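Local coordinates for protein alginase (PDB 4Q8K) that probably depolymerises alginate as a polysaccharide lyase of family 18, in a calcium-binding catalytic domain, at residues K237-T243 against I257-R263; E245-D250 against K273-T278. All coordinates share one frame; numbering follows the deposited sequence.

Contact 1. Residues K237-T243 against I257-R263; sequences KVYVSDT and IFDVYVR. With CA (calcium ion), chain B; SO4 (sulfate ion), chain C.
Ile257 and Asp242 meet through a shared calcium ion: Ile257 O and Asp242 OD1 each bind it at 2.4 Å, with a water, Asp250, Val252 and Asn255 completing the site. Phe258 then brings CD2 and CE2 each to 3.5 Å from Asp242 CB, while its CB packs on Val240 CG1. Asp259 exchanges two backbone hydrogen bonds with Ser241; its OD1 accepts from Asp250 N, and its OD2 lies 2.6 Å from the oxygen of the calcium-bound water. Val260 pairs with Val240 on the other face of the sheet. Tyr261, its CG held between backbone N and carbonyl carbon (chi1 61°), sets its ring nearly parallel to that of Tyr239 (14°), but slid so far that the rings barely overlap; instead Tyr239 CB makes a CH-pi contact, 3.8 Å from the Tyr261 ring centroid. Val262 pairs with Val238 on the Val260 face. Arg263 brings CD to 3.5 Å from Tyr239 OH and sends its guanidinium to Glu245 and Glu271. Tyr239 OH donates to O3 of a sulfate (3.0 Å), probably from the crystallisation liquor, and Lys221 also bonds it. Replacing Tyr239 by an alanine would probably open a gap where the phenol ring lies alongside Tyr261 and leave the sulfate without its OH donor. The surface can thus hold an anion, as might suit an enzyme of an acidic polysaccharide.

Contact 2. Residues E245-D250 against K273-T278; sequences ESGFND and KFALGT. With CA (calcium ion), chain B.
Lys273 runs across Phe248 at about a right angle, its CE 3.8 Å from Phe248 CZ and approaching the ring obliquely. Extended beyond CG, the lysine carries its ammonium group past the ring to two oxygens of the loop. Glu245 comes from the opposite direction, its chain also extended, and accepts at OE1 through the anti lone pair in a salt bridge of 2.9 Å to Lys273 NZ; the same oxygen also serves Arg263. The second bond, from Lys273 NZ to Ser246 O at 2.7 Å, arrives nearly in line with the carbonyl (164° at the oxygen). The ammonium is thus held by one side-chain and one backbone oxygen. A CB at Gly247 would collide with Lys273 CE, and at this residue's backbone angles it would also press against the carbonyl oxygen of Ser246.

Ala275 meets Phe248 differently: its CB lies at the ring's edge, near the ring plane, 4.0 Å from CD1. Just beyond it the strand departs from regular pairing in a classic beta bulge, with Leu276 and Gly277 both opposite Val260 of the neighbouring strand in this beta-sandwich lyase fold. Across from the bulge, Asn249 rests OD1 on Ala275 CB at 3.6 Å, and water links the two segments: one molecule accepts from Asn249 N and donates to Gly277 O, another accepts from Asn249 ND2 and also bonds Thr278 OG1. Thr278, with CG2 anti to its carbonyl carbon, presents that methyl to Asn249 CB (3.6 Å). Next in the loop, Asp250 extends OD2 to the calcium ion at 2.5 Å.

How the contacts relate
The centres of contacts 1 and 2 lie about 7 Å apart, on the same side of the chain's centre. Their segments alternate in sequence: 237-243, the loop segment 245-250, then 257-263 and 273-278. Strands 234-241, 257-265 and 271-280 are successive neighbours in one antiparallel sheet of the alginate lyase domain, so contact 1 joins the first two while contact 2 brings the loop that connects them back over the third. The middle strand therefore meets contact 2 directly, with the Tyr261 and Phe248 rings stacked. Calcium, and one water bound to it, belong to both contacts, tying the loop residue Asp250 to Asp242 and Ile257, which precede and follow it in the chain.

Contact 1. Residues K237-T243 against I257-R263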
ATOM      1  N   LYS A 237      -0.444  -0.689  -7.374  1.00 18.91           N
ATOM      2  CA  LYS A 237      -0.412   0.098  -6.148  1.00 17.63           C
ATOM      3  C   LYS A 237      -1.822   0.518  -5.773  1.00 19.01           C
ATOM      4  O   LYS A 237      -2.571   1.004  -6.617  1.00 19.20           O
ATOM      5  CB  LYS A 237       0.459   1.344  -6.326  1.00 17.92           C
ATOM      6  CG  LYS A 237       1.938   1.056  -6.445  1.00 20.66           C
ATOM      7  CD  LYS A 237       2.707   2.295  -6.884  1.00 24.44           C
ATOM      8  CE  LYS A 237       2.386   2.657  -8.336  1.00 27.13           C
ATOM      9  NZ  LYS A 237       3.144   3.861  -8.781  1.00 30.90           N
ATOM     10  N   VAL A 238      -2.187   0.315  -4.519  1.00 18.31           N
ATOM     11  CA  VAL A 238      -3.486   0.757  -4.021  1.00 18.55           C
ATOM     12  C   VAL A 238      -3.241   1.889  -3.045  1.00 19.84           C
ATOM     13  O   VAL A 238      -2.421   1.751  -2.123  1.00 17.51           O
ATOM     14  CB  VAL A 238      -4.237  -0.363  -3.299  1.00 16.36           C
ATOM     15  CG1 VAL A 238      -5.577   0.136  -2.776  1.00 18.16           C
ATOM     16  CG2 VAL A 238      -4.437  -1.556  -4.236  1.00 17.44           C
ATOM     17  N   TYR A 239      -3.947   3.003  -3.242  1.00 18.79           N
ATOM     18  CA  TYR A 239      -3.701   4.217  -2.456  1.00 18.42           C
ATOM     19  C   TYR A 239      -4.896   4.627  -1.621  1.00 20.39           C
ATOM     20  O   TYR A 239      -6.052   4.417  -1.993  1.00 19.63           O
ATOM     21  CB  TYR A 239      -3.426   5.422  -3.356  1.00 18.50           C
ATOM     22  CG  TYR A 239      -2.223   5.364  -4.261  1.00 19.01           C
ATOM     23  CD1 TYR A 239      -2.224   4.567  -5.394  1.00 18.77           C
ATOM     24  CD2 TYR A 239      -1.097   6.156  -4.005  1.00 20.78           C
ATOM     25  CE1 TYR A 239      -1.146   4.531  -6.243  1.00 19.74           C
ATOM     26  CE2 TYR A 239      -0.005   6.127  -4.860  1.00 21.54           C
ATOM     27  CZ  TYR A 239      -0.033   5.312  -5.967  1.00 23.54           C
ATOM     28  OH  TYR A 239       1.041   5.270  -6.824  1.00 24.49           O
ATOM     29  N   VAL A 240      -4.588   5.273  -0.508  1.00 18.57           N
ATOM     30  CA  VAL A 240      -5.560   6.032   0.258  1.00 17.96           C
ATOM     31  C   VAL A 240      -4.969   7.446   0.358  1.00 20.18           C
ATOM     32  O   VAL A 240      -3.905   7.644   0.941  1.00 20.48           O
ATOM     33  CB  VAL A 240      -5.799   5.427   1.649  1.00 20.08           C
ATOM     34  CG1 VAL A 240      -6.793   6.269   2.435  1.00 20.96           C
ATOM     35  CG2 VAL A 240      -6.297   3.989   1.526  1.00 19.27           C
ATOM     36  N   SER A 241      -5.648   8.416  -0.244  1.00 20.81           N
ATOM     37  CA  SER A 241      -4.977   9.648  -0.659  1.00 22.41           C
ATOM     38  C   SER A 241      -5.872  10.878  -0.563  1.00 23.50           C
ATOM     39  O   SER A 241      -6.995  10.873  -1.062  1.00 21.76           O
ATOM     40  CB  SER A 241      -4.485   9.474  -2.105  1.00 21.68           C
ATOM     41  OG  SER A 241      -3.942  10.664  -2.637  1.00 23.77           O
ATOM     42  N   ASP A 242      -5.354  11.946   0.040  1.00 20.44           N
ATOM     43  CA  ASP A 242      -6.138  13.166   0.233  1.00 23.01           C
ATOM     44  C   ASP A 242      -5.478  14.326  -0.507  1.00 22.61           C
ATOM     45  O   ASP A 242      -5.149  15.341   0.096  1.00 24.67           O
ATOM     46  CB  ASP A 242      -6.294  13.477   1.733  1.00 23.18           C
ATOM     47  CG  ASP A 242      -7.262  14.629   2.012  1.00 24.13           C
ATOM     48  OD1 ASP A 242      -7.994  15.018   1.087  1.00 25.74           O
ATOM     49  OD2 ASP A 242      -7.297  15.146   3.152  1.00 25.79           O
ATOM     50  N   THR A 243      -5.274  14.160  -1.808  1.00 23.91           N
ATOM     51  CA  THR A 243      -4.560  15.157  -2.611  1.00 26.19           C
ATOM     52  C   THR A 243      -5.427  15.793  -3.685  1.00 26.34           C
ATOM     53  O   THR A 243      -6.596  15.440  -3.856  1.00 27.36           O
ATOM     54  CB  THR A 243      -3.354  14.552  -3.351  1.00 21.39           C
ATOM     55  OG1 THR A 243      -3.826  13.785  -4.466  1.00 24.20           O
ATOM     56  CG2 THR A 243      -2.517  13.676  -2.417  1.00 23.33           C
ATOM     57  N   ILE A 257     -11.394  13.914   3.012  1.00 26.61           N
ATOM     58  CA  ILE A 257     -12.020  12.862   2.220  1.00 24.81           C
ATOM     59  C   ILE A 257     -10.945  12.178   1.392  1.00 22.62           C
ATOM     60  O   ILE A 257     -10.414  12.755   0.451  1.00 22.08           O
ATOM     61  CB  ILE A 257     -13.121  13.411   1.294  1.00 25.14           C
ATOM     62  CG1 ILE A 257     -14.210  14.098   2.123  1.00 30.42           C
ATOM     63  CG2 ILE A 257     -13.715  12.288   0.443  1.00 25.98           C
ATOM     64  CD1 ILE A 257     -15.342  14.685   1.278  1.00 29.13           C
ATOM     65  N   PHE A 258     -10.607  10.946   1.753  1.00 23.18           N
ATOM     66  CA  PHE A 258      -9.538  10.249   1.069  1.00 22.03           C
ATOM     67  C   PHE A 258     -10.081   9.498  -0.137  1.00 20.43           C
ATOM     68  O   PHE A 258     -11.073   8.787  -0.028  1.00 23.32           O
ATOM     69  CB  PHE A 258      -8.856   9.270   2.025  1.00 21.58           C
ATOM     70  CG  PHE A 258      -8.244   9.936   3.212  1.00 19.88           C
ATOM     71  CD1 PHE A 258      -8.987  10.149   4.361  1.00 24.93           C
ATOM     72  CD2 PHE A 258      -6.937  10.398   3.160  1.00 20.89           C
ATOM     73  CE1 PHE A 258      -8.424  10.786   5.459  1.00 24.69           C
ATOM     74  CE2 PHE A 258      -6.366  11.043   4.253  1.00 23.96           C
ATOM     75  CZ  PHE A 258      -7.115  11.238   5.403  1.00 23.99           C
ATOM     76  N   ASP A 259      -9.436   9.688  -1.281  1.00 19.60           N
ATOM     77  CA  ASP A 259      -9.697   8.868  -2.451  1.00 20.85           C
ATOM     78  C   ASP A 259      -9.017   7.523  -2.258  1.00 20.69           C
ATOM     79  O   ASP A 259      -7.879   7.448  -1.784  1.00 19.54           O
ATOM     80  CB  ASP A 259      -9.134   9.539  -3.697  1.00 21.20           C
ATOM     81  CG  ASP A 259      -9.897  10.792  -4.069  1.00 23.89           C
ATOM     82  OD1 ASP A 259     -11.102  10.675  -4.380  1.00 24.12           O
ATOM     83  OD2 ASP A 259      -9.305  11.885  -4.031  1.00 24.15           O
ATOM     84  N   VAL A 260      -9.718   6.457  -2.615  1.00 21.94           N
ATOM     85  CA  VAL A 260      -9.111   5.140  -2.620  1.00 21.85           C
ATOM     86  C   VAL A 260      -9.088   4.717  -4.070  1.00 19.60           C
ATOM     87  O   VAL A 260     -10.130   4.660  -4.724  1.00 19.37           O
ATOM     88  CB  VAL A 260      -9.922   4.119  -1.807  1.00 22.38           C
ATOM     89  CG1 VAL A 260      -9.252   2.747  -1.874  1.00 18.69           C
ATOM     90  CG2 VAL A 260     -10.093   4.589  -0.369  1.00 21.49           C
ATOM     91  N   TYR A 261      -7.901   4.464  -4.595  1.00 15.45           N
ATOM     92  CA  TYR A 261      -7.771   4.169  -6.008  1.00 19.69           C
ATOM     93  C   TYR A 261      -6.618   3.231  -6.247  1.00 17.64           C
ATOM     94  O   TYR A 261      -5.794   2.979  -5.349  1.00 18.29           O
ATOM     95  CB  TYR A 261      -7.589   5.456  -6.835  1.00 18.07           C
ATOM     96  CG  TYR A 261      -6.357   6.280  -6.505  1.00 17.55           C
ATOM     97  CD1 TYR A 261      -5.147   6.058  -7.159  1.00 18.14           C
ATOM     98  CD2 TYR A 261      -6.421   7.298  -5.572  1.00 17.55           C
ATOM     99  CE1 TYR A 261      -4.030   6.824  -6.877  1.00 20.35           C
ATOM    100  CE2 TYR A 261      -5.299   8.072  -5.276  1.00 21.85           C
ATOM    101  CZ  TYR A 261      -4.116   7.830  -5.935  1.00 21.16           C
ATOM    102  OH  TYR A 261      -3.008   8.595  -5.633  1.00 21.44           O
ATOM    103  N   VAL A 262      -6.557   2.717  -7.466  1.00 19.61           N
ATOM    104  CA  VAL A 262      -5.503   1.805  -7.829  1.00 15.32           C
ATOM    105  C   VAL A 262      -4.782   2.285  -9.077  1.00 18.45           C
ATOM    106  O   VAL A 262      -5.390   2.870  -9.981  1.00 19.25           O
ATOM    107  CB  VAL A 262      -6.063   0.378  -8.039  1.00 15.93           C
ATOM    108  CG1 VAL A 262      -7.095   0.378  -9.174  1.00 20.34           C
ATOM    109  CG2 VAL A 262      -4.930  -0.588  -8.333  1.00 21.26           C
ATOM    110  N   ARG A 263      -3.473   2.068  -9.119  1.00 17.05           N
ATOM    111  CA  ARG A 263      -2.738   2.204 -10.370  1.00 15.90           C
ATOM    112  C   ARG A 263      -2.190   0.841 -10.722  1.00 18.49           C
ATOM    113  O   ARG A 263      -1.575   0.177  -9.869  1.00 19.21           O
ATOM    114  CB  ARG A 263      -1.566   3.173 -10.220  1.00 19.98           C
ATOM    115  CG  ARG A 263      -1.978   4.615 -10.069  1.00 21.08           C
ATOM    116  CD  ARG A 263      -0.780   5.529  -9.851  1.00 21.49           C
ATOM    117  NE  ARG A 263      -1.184   6.912 -10.073  1.00 22.34           N
ATOM    118  CZ  ARG A 263      -1.083   7.523 -11.246  1.00 24.07           C
ATOM    119  NH1 ARG A 263      -0.570   6.872 -12.282  1.00 21.79           N
ATOM    120  NH2 ARG A 263      -1.499   8.775 -11.383  1.00 23.06           N
TER
HETATM  121 CA    CA B 501      -9.726  14.822  -0.519  1.00 24.73          CA
HETATM  122  S   SO4 C 502       2.454   8.804  -7.477  1.00 36.85           S
HETATM  123  O1  SO4 C 502       1.238   9.189  -6.786  1.00 28.27           O
HETATM  124  O2  SO4 C 502       3.443   9.875  -7.408  1.00 41.59           O
HETATM  125  O3  SO4 C 502       2.963   7.607  -6.801  1.00 38.14           O
HETATM  126  O4  SO4 C 502       2.166   8.490  -8.876  1.00 35.29           O
HETATM  127  O   HOH W   1      -2.537  11.494  -5.287  1.00 23.35           O
HETATM  128  O   HOH W   2      -6.014  11.929  -3.819  1.00 25.34           O
HETATM  129  O   HOH W   3      -8.459  13.819  -2.434  1.00 24.10           O

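Contact 2. Residues E245-D250 against K273-T278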
ATOM      1  N   GLU A 245      -4.705  15.495  -6.834  1.00 26.95           N
ATOM      2  CA  GLU A 245      -4.493  14.786  -8.089  1.00 27.77           C
ATOM      3  C   GLU A 245      -5.846  14.553  -8.728  1.00 24.16           C
ATOM      4  O   GLU A 245      -6.759  14.037  -8.083  1.00 25.16           O
ATOM      5  CB  GLU A 245      -3.778  13.449  -7.896  1.00 24.28           C
ATOM      6  CG  GLU A 245      -3.700  12.648  -9.197  1.00 23.49           C
ATOM      7  CD  GLU A 245      -2.885  11.371  -9.085  1.00 23.11           C
ATOM      8  OE1 GLU A 245      -3.017  10.525  -9.996  1.00 24.25           O
ATOM      9  OE2 GLU A 245      -2.113  11.220  -8.106  1.00 23.49           O
ATOM     10  N   SER A 246      -5.986  14.943  -9.990  1.00 27.99           N
ATOM     11  CA  SER A 246      -7.274  14.822 -10.666  1.00 28.45           C
ATOM     12  C   SER A 246      -7.564  13.387 -11.112  1.00 26.90           C
ATOM     13  O   SER A 246      -6.656  12.563 -11.223  1.00 26.71           O
ATOM     14  CB  SER A 246      -7.348  15.771 -11.869  1.00 34.15           C
ATOM     15  OG  SER A 246      -6.363  15.459 -12.842  1.00 39.65           O
ATOM     16  N   GLY A 247      -8.837  13.103 -11.366  1.00 27.42           N
ATOM     17  CA  GLY A 247      -9.245  11.831 -11.931  1.00 28.71           C
ATOM     18  C   GLY A 247      -9.960  10.883 -10.987  1.00 26.54           C
ATOM     19  O   GLY A 247     -10.299   9.769 -11.388  1.00 26.55           O
ATOM     20  N   PHE A 248     -10.208  11.318  -9.754  1.00 28.07           N
ATOM     21  CA  PHE A 248     -10.848  10.465  -8.754  1.00 25.86           C
ATOM     22  C   PHE A 248     -12.177  11.068  -8.293  1.00 28.94           C
ATOM     23  O   PHE A 248     -12.555  12.150  -8.743  1.00 29.55           O
ATOM     24  CB  PHE A 248      -9.901  10.228  -7.565  1.00 26.29           C
ATOM     25  CG  PHE A 248      -8.507   9.801  -7.973  1.00 22.85           C
ATOM     26  CD1 PHE A 248      -8.317   8.667  -8.746  1.00 23.51           C
ATOM     27  CD2 PHE A 248      -7.393  10.537  -7.597  1.00 24.59           C
ATOM     28  CE1 PHE A 248      -7.052   8.273  -9.130  1.00 20.66           C
ATOM     29  CE2 PHE A 248      -6.120  10.144  -7.985  1.00 22.42           C
ATOM     30  CZ  PHE A 248      -5.947   9.001  -8.748  1.00 22.54           C
ATOM     31  N   ASN A 249     -12.887  10.359  -7.420  1.00 26.58           N
ATOM     32  CA  ASN A 249     -14.213  10.794  -6.972  1.00 30.69           C
ATOM     33  C   ASN A 249     -14.203  12.118  -6.211  1.00 32.90           C
ATOM     34  O   ASN A 249     -15.140  12.914  -6.344  1.00 33.05           O
ATOM     35  CB  ASN A 249     -14.882   9.737  -6.091  1.00 28.96           C
ATOM     36  CG  ASN A 249     -15.215   8.461  -6.838  1.00 24.38           C
ATOM     37  OD1 ASN A 249     -14.902   8.306  -8.018  1.00 27.94           O
ATOM     38  ND2 ASN A 249     -15.843   7.529  -6.137  1.00 25.69           N
ATOM     39  N   ASP A 250     -13.172  12.331  -5.391  1.00 25.11           N
ATOM     40  CA  ASP A 250     -13.038  13.570  -4.636  1.00 26.05           C
ATOM     41  C   ASP A 250     -11.991  14.460  -5.300  1.00 29.63           C
ATOM     42  O   ASP A 250     -12.327  15.496  -5.879  1.00 31.90           O
ATOM     43  CB  ASP A 250     -12.671  13.275  -3.178  1.00 29.28           C
ATOM     44  CG  ASP A 250     -12.640  14.523  -2.314  1.00 30.25           C
ATOM     45  OD1 ASP A 250     -13.702  14.913  -1.781  1.00 32.09           O
ATOM     46  OD2 ASP A 250     -11.550  15.100  -2.153  1.00 27.69           O
ATOM     47  N   LYS A 273      -4.932   4.218 -14.025  1.00 18.53           N
ATOM     48  CA  LYS A 273      -5.485   4.485 -12.706  1.00 17.38           C
ATOM     49  C   LYS A 273      -7.001   4.417 -12.704  1.00 21.21           C
ATOM     50  O   LYS A 273      -7.648   4.645 -13.738  1.00 24.45           O
ATOM     51  CB  LYS A 273      -5.001   5.836 -12.188  1.00 22.30           C
ATOM     52  CG  LYS A 273      -5.642   7.052 -12.860  1.00 21.24           C
ATOM     53  CD  LYS A 273      -4.851   8.304 -12.464  1.00 22.62           C
ATOM     54  CE  LYS A 273      -5.690   9.570 -12.467  1.00 27.71           C
ATOM     55  NZ  LYS A 273      -4.827  10.772 -12.195  1.00 27.24           N
ATOM     56  N   PHE A 274      -7.560   4.081 -11.547  1.00 20.18           N
ATOM     57  CA  PHE A 274      -8.989   3.827 -11.430  1.00 21.58           C
ATOM     58  C   PHE A 274      -9.473   4.123 -10.024  1.00 19.99           C
ATOM     59  O   PHE A 274      -8.937   3.592  -9.052  1.00 19.17           O
ATOM     60  CB  PHE A 274      -9.271   2.364 -11.765  1.00 19.37           C
ATOM     61  CG  PHE A 274     -10.707   2.081 -12.109  1.00 25.93           C
ATOM     62  CD1 PHE A 274     -11.632   1.805 -11.116  1.00 26.20           C
ATOM     63  CD2 PHE A 274     -11.122   2.059 -13.433  1.00 27.74           C
ATOM     64  CE1 PHE A 274     -12.958   1.522 -11.437  1.00 23.73           C
ATOM     65  CE2 PHE A 274     -12.454   1.781 -13.759  1.00 30.61           C
ATOM     66  CZ  PHE A 274     -13.370   1.510 -12.754  1.00 27.67           C
ATOM     67  N   ALA A 275     -10.496   4.966  -9.914  1.00 19.17           N
ATOM     68  CA  ALA A 275     -11.067   5.293  -8.615  1.00 22.57           C
ATOM     69  C   ALA A 275     -11.988   4.187  -8.094  1.00 21.55           C
ATOM     70  O   ALA A 275     -12.891   3.736  -8.801  1.00 21.89           O
ATOM     71  CB  ALA A 275     -11.808   6.635  -8.670  1.00 22.99           C
ATOM     72  N   LEU A 276     -11.761   3.773  -6.849  1.00 20.54           N
ATOM     73  CA  LEU A 276     -12.569   2.725  -6.231  1.00 19.04           C
ATOM     74  C   LEU A 276     -13.602   3.284  -5.260  1.00 20.51           C
ATOM     75  O   LEU A 276     -14.717   2.796  -5.180  1.00 20.99           O
ATOM     76  CB  LEU A 276     -11.655   1.709  -5.527  1.00 20.61           C
ATOM     77  CG  LEU A 276     -10.681   1.050  -6.515  1.00 19.50           C
ATOM     78  CD1 LEU A 276      -9.548   0.340  -5.782  1.00 24.28           C
ATOM     79  CD2 LEU A 276     -11.424   0.100  -7.477  1.00 24.02           C
ATOM     80  N   GLY A 277     -13.233   4.308  -4.504  1.00 21.84           N
ATOM     81  CA  GLY A 277     -14.162   4.886  -3.554  1.00 21.06           C
ATOM     82  C   GLY A 277     -13.565   6.068  -2.829  1.00 23.64           C
ATOM     83  O   GLY A 277     -12.493   6.540  -3.195  1.00 20.82           O
ATOM     84  N   THR A 278     -14.283   6.545  -1.817  1.00 22.09           N
ATOM     85  CA  THR A 278     -13.791   7.573  -0.906  1.00 24.25           C
ATOM     86  C   THR A 278     -14.148   7.195   0.526  1.00 24.70           C
ATOM     87  O   THR A 278     -15.067   6.415   0.761  1.00 21.79           O
ATOM     88  CB  THR A 278     -14.409   8.958  -1.204  1.00 24.54           C
ATOM     89  OG1 THR A 278     -15.837   8.875  -1.104  1.00 27.87           O
ATOM     90  CG2 THR A 278     -14.020   9.447  -2.590  1.00 22.06           C
TER
HETATM   91 CA    CA B 501      -9.726  14.822  -0.519  1.00 24.73          CA
HETATM   92  O   HOH W   4      -3.656  13.570 -12.989  1.00 49.22           O
HETATM   93  O   HOH W   5     -11.893   8.243  -5.537  1.00 25.30           O
HETATM   94  O   HOH W   6     -17.010   8.281  -3.552  1.00 33.13           O
HETATM   95  O   HOH W   7     -16.688   4.804  -7.122  1.00 34.24           O
HETATM   96  O   HOH W   3      -8.459  13.819  -2.434  1.00 24.10           O